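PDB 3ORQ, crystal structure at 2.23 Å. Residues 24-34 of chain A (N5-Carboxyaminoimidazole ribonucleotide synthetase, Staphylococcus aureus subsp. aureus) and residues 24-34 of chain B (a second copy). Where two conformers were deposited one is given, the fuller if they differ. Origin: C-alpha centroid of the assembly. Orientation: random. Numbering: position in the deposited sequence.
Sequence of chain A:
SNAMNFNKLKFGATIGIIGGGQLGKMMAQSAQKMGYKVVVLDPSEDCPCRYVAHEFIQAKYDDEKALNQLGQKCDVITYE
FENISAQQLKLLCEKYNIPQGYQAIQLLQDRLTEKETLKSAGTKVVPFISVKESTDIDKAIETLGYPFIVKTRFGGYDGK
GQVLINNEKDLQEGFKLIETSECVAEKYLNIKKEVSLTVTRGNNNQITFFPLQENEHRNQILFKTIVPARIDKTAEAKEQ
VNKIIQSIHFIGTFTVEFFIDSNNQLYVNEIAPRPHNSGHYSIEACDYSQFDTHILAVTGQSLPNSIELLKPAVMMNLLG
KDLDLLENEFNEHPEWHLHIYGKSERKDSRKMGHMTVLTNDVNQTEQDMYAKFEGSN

Chain A (24-34) GKMMAQSAQKM
Chain B 24-34: GKMMAQSAQKM

This is a small, polar, nearly twofold contact between two antiparallel helices, in which a lysine from each chain reaches a backbone carbonyl near the C-terminal end of the partner stretch and two glutamines meet in the middle. Residues 24-33 of each chain are helical, with phi/psi near -63/-42, continuing a helix that begins earlier. Their axes run at 167° and approach no closer than 11.4 Å. The register centres on Gln A29 and Gln B29, whose CA atoms are 6.9 Å apart.

Lys A25 and Lys B25 point CA-to-CB toward the partner and are extended, t at all four chi angles. Full extension carries Lys A25 NZ to 2.8 Å from Gln B32 O, and Lys B25 NZ to 2.8 Å from Gln A32 O, both hydrogen bonds. The ammonium suits this place because it can donate to one carbonyl directly and to waters that pass the contact on. Water 1 links Lys A25 NZ to Lys B33 O, at 2.9 Å from each, and water 4 joins Lys B25 NZ (2.7 Å) to Lys A33 O (2.9 Å). Water 2 connects Lys A25 NZ (2.9 Å) to Gln B32 OE1 (2.8 Å); water 3 connects Lys B25 NZ (3.2 Å, weak) to Gln A32 OE1 (2.8 Å).

At the centre symmetry breaks. Both glutamines start sideways with chi1 m, but chi2 is -167° in Gln A29 and -112° in Gln B29. Gln B29 NE2 donates a weak hydrogen bond to Gln A29 OE1, 2.9 Å at 124°. Each has the largest covered area of its stretch, 74 Å², in a total of 358 Å², yet stays partly exposed, whereas Lys A25, Gln A32, Lys B25 and Gln B32 are buried.

Lys A33 and Lys B33 lead their ends away, with chi3 p, and bond elsewhere in the structure. The CA-to-CB bonds of Ser A30, Ala A31, Ser B30 and Ala B31 point away.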

ATOM      1  N   GLY A  24      10.034  -7.983  -4.952  1.00  2.00           N
ATOM      2  CA  GLY A  24      10.923  -6.922  -4.505  1.00  2.00           C
ATOM      3  C   GLY A  24      10.169  -5.604  -4.518  1.00  2.00           C
ATOM      4  O   GLY A  24      10.289  -4.796  -3.587  1.00  2.00           O
ATOM      5  N   LYS A  25       9.333  -5.409  -5.534  1.00  2.00           N
ATOM      6  CA  LYS A  25       8.640  -4.149  -5.723  1.00  2.00           C
ATOM      7  C   LYS A  25       7.720  -3.942  -4.552  1.00  2.00           C
ATOM      8  O   LYS A  25       7.677  -2.886  -3.931  1.00  2.92           O
ATOM      9  CB  LYS A  25       7.816  -4.197  -7.040  1.00  2.00           C
ATOM     10  CG  LYS A  25       6.834  -2.974  -7.254  1.00  2.00           C
ATOM     11  CD  LYS A  25       5.926  -3.138  -8.507  1.00  2.00           C
ATOM     12  CE  LYS A  25       5.129  -1.853  -8.695  1.00  2.00           C
ATOM     13  NZ  LYS A  25       4.273  -1.923  -9.875  1.00  2.00           N
HETATM   14  N   MSE A  26       6.961  -4.962  -4.222  1.00  2.00           N
HETATM   15  CA  MSE A  26       6.011  -4.817  -3.135  1.00  2.00           C
HETATM   16  C   MSE A  26       6.701  -4.678  -1.743  1.00  2.00           C
HETATM   17  O   MSE A  26       6.195  -3.974  -0.856  1.00  2.00           O
HETATM   18  CB  MSE A  26       5.025  -5.966  -3.204  1.00  3.45           C
HETATM   19  CG  MSE A  26       4.143  -5.925  -4.468  1.00  2.00           C
HETATM   20 SE   MSE A  26       2.793  -7.373  -4.481  0.82  6.26          SE
HETATM   21  CE  MSE A  26       3.836  -8.722  -5.325  1.00  2.00           C
HETATM   22  N   MSE A  27       7.848  -5.332  -1.564  1.00  2.00           N
HETATM   23  CA  MSE A  27       8.662  -5.156  -0.373  1.00  2.00           C
HETATM   24  C   MSE A  27       9.087  -3.704  -0.304  1.00  2.00           C
HETATM   25  O   MSE A  27       9.060  -3.117   0.780  1.00  2.10           O
HETATM   26  CB  MSE A  27       9.969  -5.972  -0.476  1.00  2.01           C
HETATM   27  CG  MSE A  27       9.874  -7.486  -0.204  1.00  4.69           C
HETATM   28 SE   MSE A  27      11.644  -8.330  -0.305  0.81  4.34          SE
HETATM   29  CE  MSE A  27      11.108 -10.182  -0.138  1.00  8.14           C
ATOM     30  N   ALA A  28       9.545  -3.153  -1.439  1.00  2.00           N
ATOM     31  CA  ALA A  28      10.081  -1.779  -1.470  1.00  2.66           C
ATOM     32  C   ALA A  28       8.985  -0.732  -1.210  1.00  3.26           C
ATOM     33  O   ALA A  28       9.237   0.299  -0.532  1.00  3.28           O
ATOM     34  CB  ALA A  28      10.803  -1.483  -2.829  1.00  2.00           C
ATOM     35  N   GLN A  29       7.771  -0.996  -1.725  1.00  2.00           N
ATOM     36  CA  GLN A  29       6.633  -0.105  -1.425  1.00  2.00           C
ATOM     37  C   GLN A  29       6.297  -0.081   0.057  1.00  2.00           C
ATOM     38  O   GLN A  29       6.065   0.993   0.619  1.00  2.00           O
ATOM     39  CB  GLN A  29       5.411  -0.435  -2.275  1.00  2.16           C
ATOM     40  CG  GLN A  29       5.682  -0.109  -3.772  1.00  8.28           C
ATOM     41  CD  GLN A  29       4.409  -0.102  -4.635  1.00 11.30           C
ATOM     42  OE1 GLN A  29       3.796   0.923  -4.792  1.00  6.04           O
ATOM     43  NE2 GLN A  29       3.992  -1.277  -5.138  1.00 14.40           N
ATOM     44  N   SER A  30       6.319  -1.241   0.720  1.00  2.30           N
ATOM     45  CA  SER A  30       6.140  -1.241   2.173  1.00  2.74           C
ATOM     46  C   SER A  30       7.279  -0.511   2.888  1.00  2.00           C
ATOM     47  O   SER A  30       7.045   0.275   3.817  1.00  2.00           O
ATOM     48  CB  SER A  30       6.051  -2.660   2.764  1.00  3.71           C
ATOM     49  OG  SER A  30       4.792  -3.203   2.441  1.00 11.35           O
ATOM     50  N   ALA A  31       8.500  -0.810   2.491  1.00  2.00           N
ATOM     51  CA  ALA A  31       9.657  -0.192   3.113  1.00  2.00           C
ATOM     52  C   ALA A  31       9.586   1.329   2.989  1.00  2.00           C
ATOM     53  O   ALA A  31       9.852   2.030   3.968  1.00  2.00           O
ATOM     54  CB  ALA A  31      10.930  -0.712   2.487  1.00  2.00           C
ATOM     55  N   GLN A  32       9.234   1.857   1.802  1.00  2.00           N
ATOM     56  CA  GLN A  32       9.196   3.338   1.645  1.00  2.00           C
ATOM     57  C   GLN A  32       8.065   3.974   2.457  1.00  2.00           C
ATOM     58  O   GLN A  32       8.251   4.989   3.137  1.00  2.00           O
ATOM     59  CB  GLN A  32       9.127   3.718   0.168  1.00  2.00           C
ATOM     60  CG  GLN A  32      10.519   3.609  -0.507  1.00  2.00           C
ATOM     61  CD  GLN A  32      10.660   4.583  -1.600  1.00  2.30           C
ATOM     62  OE1 GLN A  32      10.419   5.787  -1.403  1.00  4.71           O
ATOM     63  NE2 GLN A  32      11.027   4.105  -2.793  1.00  2.00           N
ATOM     64  N   LYS A  33       6.886   3.358   2.435  1.00  2.00           N
ATOM     65  CA  LYS A  33       5.812   3.747   3.343  1.00  2.00           C
ATOM     66  C   LYS A  33       6.267   3.887   4.845  1.00  2.00           C
ATOM     67  O   LYS A  33       5.893   4.832   5.500  1.00  2.00           O
ATOM     68  CB  LYS A  33       4.694   2.705   3.286  1.00  2.00           C
ATOM     69  CG  LYS A  33       3.629   2.904   4.380  1.00  2.00           C
ATOM     70  CD  LYS A  33       2.584   1.837   4.245  1.00  5.52           C
ATOM     71  CE  LYS A  33       3.162   0.448   4.557  1.00  9.88           C
ATOM     72  NZ  LYS A  33       2.092  -0.578   4.535  1.00  7.95           N
HETATM   73  N   MSE A  34       7.030   2.922   5.353  0.51  2.00           N
HETATM   74  CA  MSE A  34       7.544   2.944   6.737  0.51  2.00           C
HETATM   75  C   MSE A  34       8.749   3.864   6.933  0.51  2.00           C
HETATM   76  O   MSE A  34       9.254   3.997   8.052  0.51  2.33           O
HETATM   77  CB  MSE A  34       7.924   1.525   7.197  0.51  2.00           C
HETATM   78  CG  MSE A  34       6.728   0.656   7.519  0.51  2.00           C
HETATM   79 SE   MSE A  34       7.180  -1.221   7.871  0.51 19.14          SE
HETATM   80  CE  MSE A  34       5.337  -1.864   7.660  0.51  2.00           C
TER
ATOM     81  N   GLY B  24       1.457  13.569  -2.469  1.00  2.00           N
ATOM     82  CA  GLY B  24       1.864  13.114  -3.815  1.00  2.00           C
ATOM     83  C   GLY B  24       2.559  11.748  -3.674  1.00  2.00           C
ATOM     84  O   GLY B  24       2.372  10.855  -4.492  1.00  2.00           O
ATOM     85  N   LYS B  25       3.346  11.540  -2.617  1.00  2.00           N
ATOM     86  CA  LYS B  25       4.015  10.243  -2.434  1.00  2.00           C
ATOM     87  C   LYS B  25       2.961   9.154  -2.365  1.00  2.00           C
ATOM     88  O   LYS B  25       3.114   8.096  -3.006  1.00  2.00           O
ATOM     89  CB  LYS B  25       4.824  10.213  -1.120  1.00  2.00           C
ATOM     90  CG  LYS B  25       5.456   8.853  -0.787  1.00  2.00           C
ATOM     91  CD  LYS B  25       6.167   8.901   0.614  1.00  2.00           C
ATOM     92  CE  LYS B  25       6.932   7.602   0.925  1.00  2.00           C
ATOM     93  NZ  LYS B  25       7.317   7.519   2.351  1.00  2.00           N
HETATM   94  N   MSE B  26       1.921   9.367  -1.535  1.00  2.00           N
HETATM   95  CA  MSE B  26       0.923   8.322  -1.365  1.00  2.00           C
HETATM   96  C   MSE B  26       0.071   8.125  -2.657  1.00  2.75           C
HETATM   97  O   MSE B  26      -0.446   7.017  -2.930  1.00  2.00           O
HETATM   98  CB  MSE B  26       0.059   8.571  -0.128  1.00  2.00           C
HETATM   99  CG  MSE B  26       0.829   8.359   1.180  1.00  2.00           C
HETATM  100 SE   MSE B  26      -0.189   8.749   2.770  0.79  2.00          SE
HETATM  101  CE  MSE B  26       0.311  10.513   3.009  1.00  2.00           C
HETATM  102  N   MSE B  27      -0.050   9.170  -3.463  1.00  2.03           N
HETATM  103  CA  MSE B  27      -0.699   9.005  -4.789  1.00  2.84           C
HETATM  104  C   MSE B  27       0.152   8.136  -5.688  1.00  2.00           C
HETATM  105  O   MSE B  27      -0.364   7.295  -6.419  1.00  2.00           O
HETATM  106  CB  MSE B  27      -0.829  10.361  -5.511  1.00  2.00           C
HETATM  107  CG  MSE B  27      -1.889  11.332  -4.902  1.00  6.77           C
HETATM  108 SE   MSE B  27      -1.963  12.928  -5.988  0.75  5.65          SE
HETATM  109  CE  MSE B  27      -3.399  13.866  -5.122  1.00  5.82           C
ATOM    110  N   ALA B  28       1.460   8.374  -5.660  1.00  2.00           N
ATOM    111  CA  ALA B  28       2.376   7.707  -6.586  1.00  2.00           C
ATOM    112  C   ALA B  28       2.426   6.228  -6.256  1.00  2.00           C
ATOM    113  O   ALA B  28       2.504   5.414  -7.155  1.00  2.00           O
ATOM    114  CB  ALA B  28       3.790   8.359  -6.506  1.00  2.00           C
ATOM    115  N   GLN B  29       2.391   5.890  -4.966  1.00  2.00           N
ATOM    116  CA  GLN B  29       2.456   4.490  -4.535  1.00  2.18           C
ATOM    117  C   GLN B  29       1.259   3.692  -5.031  1.00  2.73           C
ATOM    118  O   GLN B  29       1.432   2.563  -5.467  1.00  2.42           O
ATOM    119  CB  GLN B  29       2.561   4.398  -2.996  1.00  2.00           C
ATOM    120  CG  GLN B  29       3.925   4.851  -2.450  1.00  3.21           C
ATOM    121  CD  GLN B  29       4.680   3.723  -1.891  1.00 12.17           C
ATOM    122  OE1 GLN B  29       5.100   3.746  -0.739  1.00 10.41           O
ATOM    123  NE2 GLN B  29       4.863   2.671  -2.721  1.00 20.38           N
ATOM    124  N   SER B  30       0.052   4.279  -4.955  1.00  2.00           N
ATOM    125  CA  SER B  30      -1.153   3.668  -5.546  1.00  2.00           C
ATOM    126  C   SER B  30      -1.046   3.554  -7.072  1.00  2.00           C
ATOM    127  O   SER B  30      -1.346   2.501  -7.645  1.00  3.78           O
ATOM    128  CB  SER B  30      -2.405   4.483  -5.223  1.00  2.00           C
ATOM    129  OG  SER B  30      -2.708   4.353  -3.866  1.00  2.89           O
ATOM    130  N   ALA B  31      -0.592   4.618  -7.713  1.00  2.00           N
ATOM    131  CA  ALA B  31      -0.435   4.649  -9.173  1.00  2.00           C
ATOM    132  C   ALA B  31       0.522   3.539  -9.611  1.00  2.00           C
ATOM    133  O   ALA B  31       0.205   2.762 -10.527  1.00  2.00           O
ATOM    134  CB  ALA B  31       0.061   6.017  -9.649  1.00  2.00           C
ATOM    135  N   GLN B  32       1.663   3.431  -8.936  1.00  2.00           N
ATOM    136  CA  GLN B  32       2.610   2.389  -9.305  1.00  2.00           C
ATOM    137  C   GLN B  32       2.109   0.986  -9.007  1.00  2.00           C
ATOM    138  O   GLN B  32       2.312   0.080  -9.794  1.00  2.00           O
ATOM    139  CB  GLN B  32       3.965   2.637  -8.675  1.00  2.00           C
ATOM    140  CG  GLN B  32       4.760   3.662  -9.463  1.00  2.00           C
ATOM    141  CD  GLN B  32       6.203   3.396  -9.339  1.00  5.42           C
ATOM    142  OE1 GLN B  32       6.674   2.273  -9.643  1.00  2.77           O
ATOM    143  NE2 GLN B  32       6.940   4.393  -8.853  1.00  2.00           N
ATOM    144  N   LYS B  33       1.422   0.828  -7.872  1.00  2.00           N
ATOM    145  CA  LYS B  33       0.761  -0.415  -7.563  1.00  3.91           C
ATOM    146  C   LYS B  33      -0.189  -0.818  -8.718  1.00  5.85           C
ATOM    147  O   LYS B  33      -0.246  -1.984  -9.106  1.00  6.94           O
ATOM    148  CB  LYS B  33       0.002  -0.302  -6.240  1.00  2.71           C
ATOM    149  CG  LYS B  33      -0.904  -1.475  -6.005  1.00  5.40           C
ATOM    150  CD  LYS B  33      -1.736  -1.306  -4.731  1.00  6.06           C
ATOM    151  CE  LYS B  33      -2.854  -0.300  -4.923  1.00  6.36           C
ATOM    152  NZ  LYS B  33      -3.552   0.036  -3.644  1.00  7.93           N
HETATM  153  N   MSE B  34      -0.892   0.157  -9.283  1.00  4.09           N
HETATM  154  CA  MSE B  34      -1.892  -0.131 -10.332  1.00  3.86           C
HETATM  155  C   MSE B  34      -1.280  -0.131 -11.777  1.00  3.97           C
HETATM  156  O   MSE B  34      -1.975  -0.249 -12.764  1.00  5.28           O
HETATM  157  CB  MSE B  34      -3.006   0.905 -10.219  1.00  2.00           C
HETATM  158  CG  MSE B  34      -3.643   0.950  -8.810  1.00  2.00           C
HETATM  159 SE   MSE B  34      -4.701   2.608  -8.420  0.75  8.51          SE
HETATM  160  CE  MSE B  34      -6.078   2.089  -9.514  1.00  2.00           C
TER
HETATM  161  O   HOH W   1       2.120  -3.630  -8.951  1.00  2.00           O
HETATM  162  O   HOH W   2       5.347   0.410 -11.247  1.00  5.99           O
HETATM  163  O   HOH W   3      10.201   7.212   1.012  1.00  7.34           O
HETATM  164  O   HOH W   4       5.284   7.285   4.109  1.00  2.00           O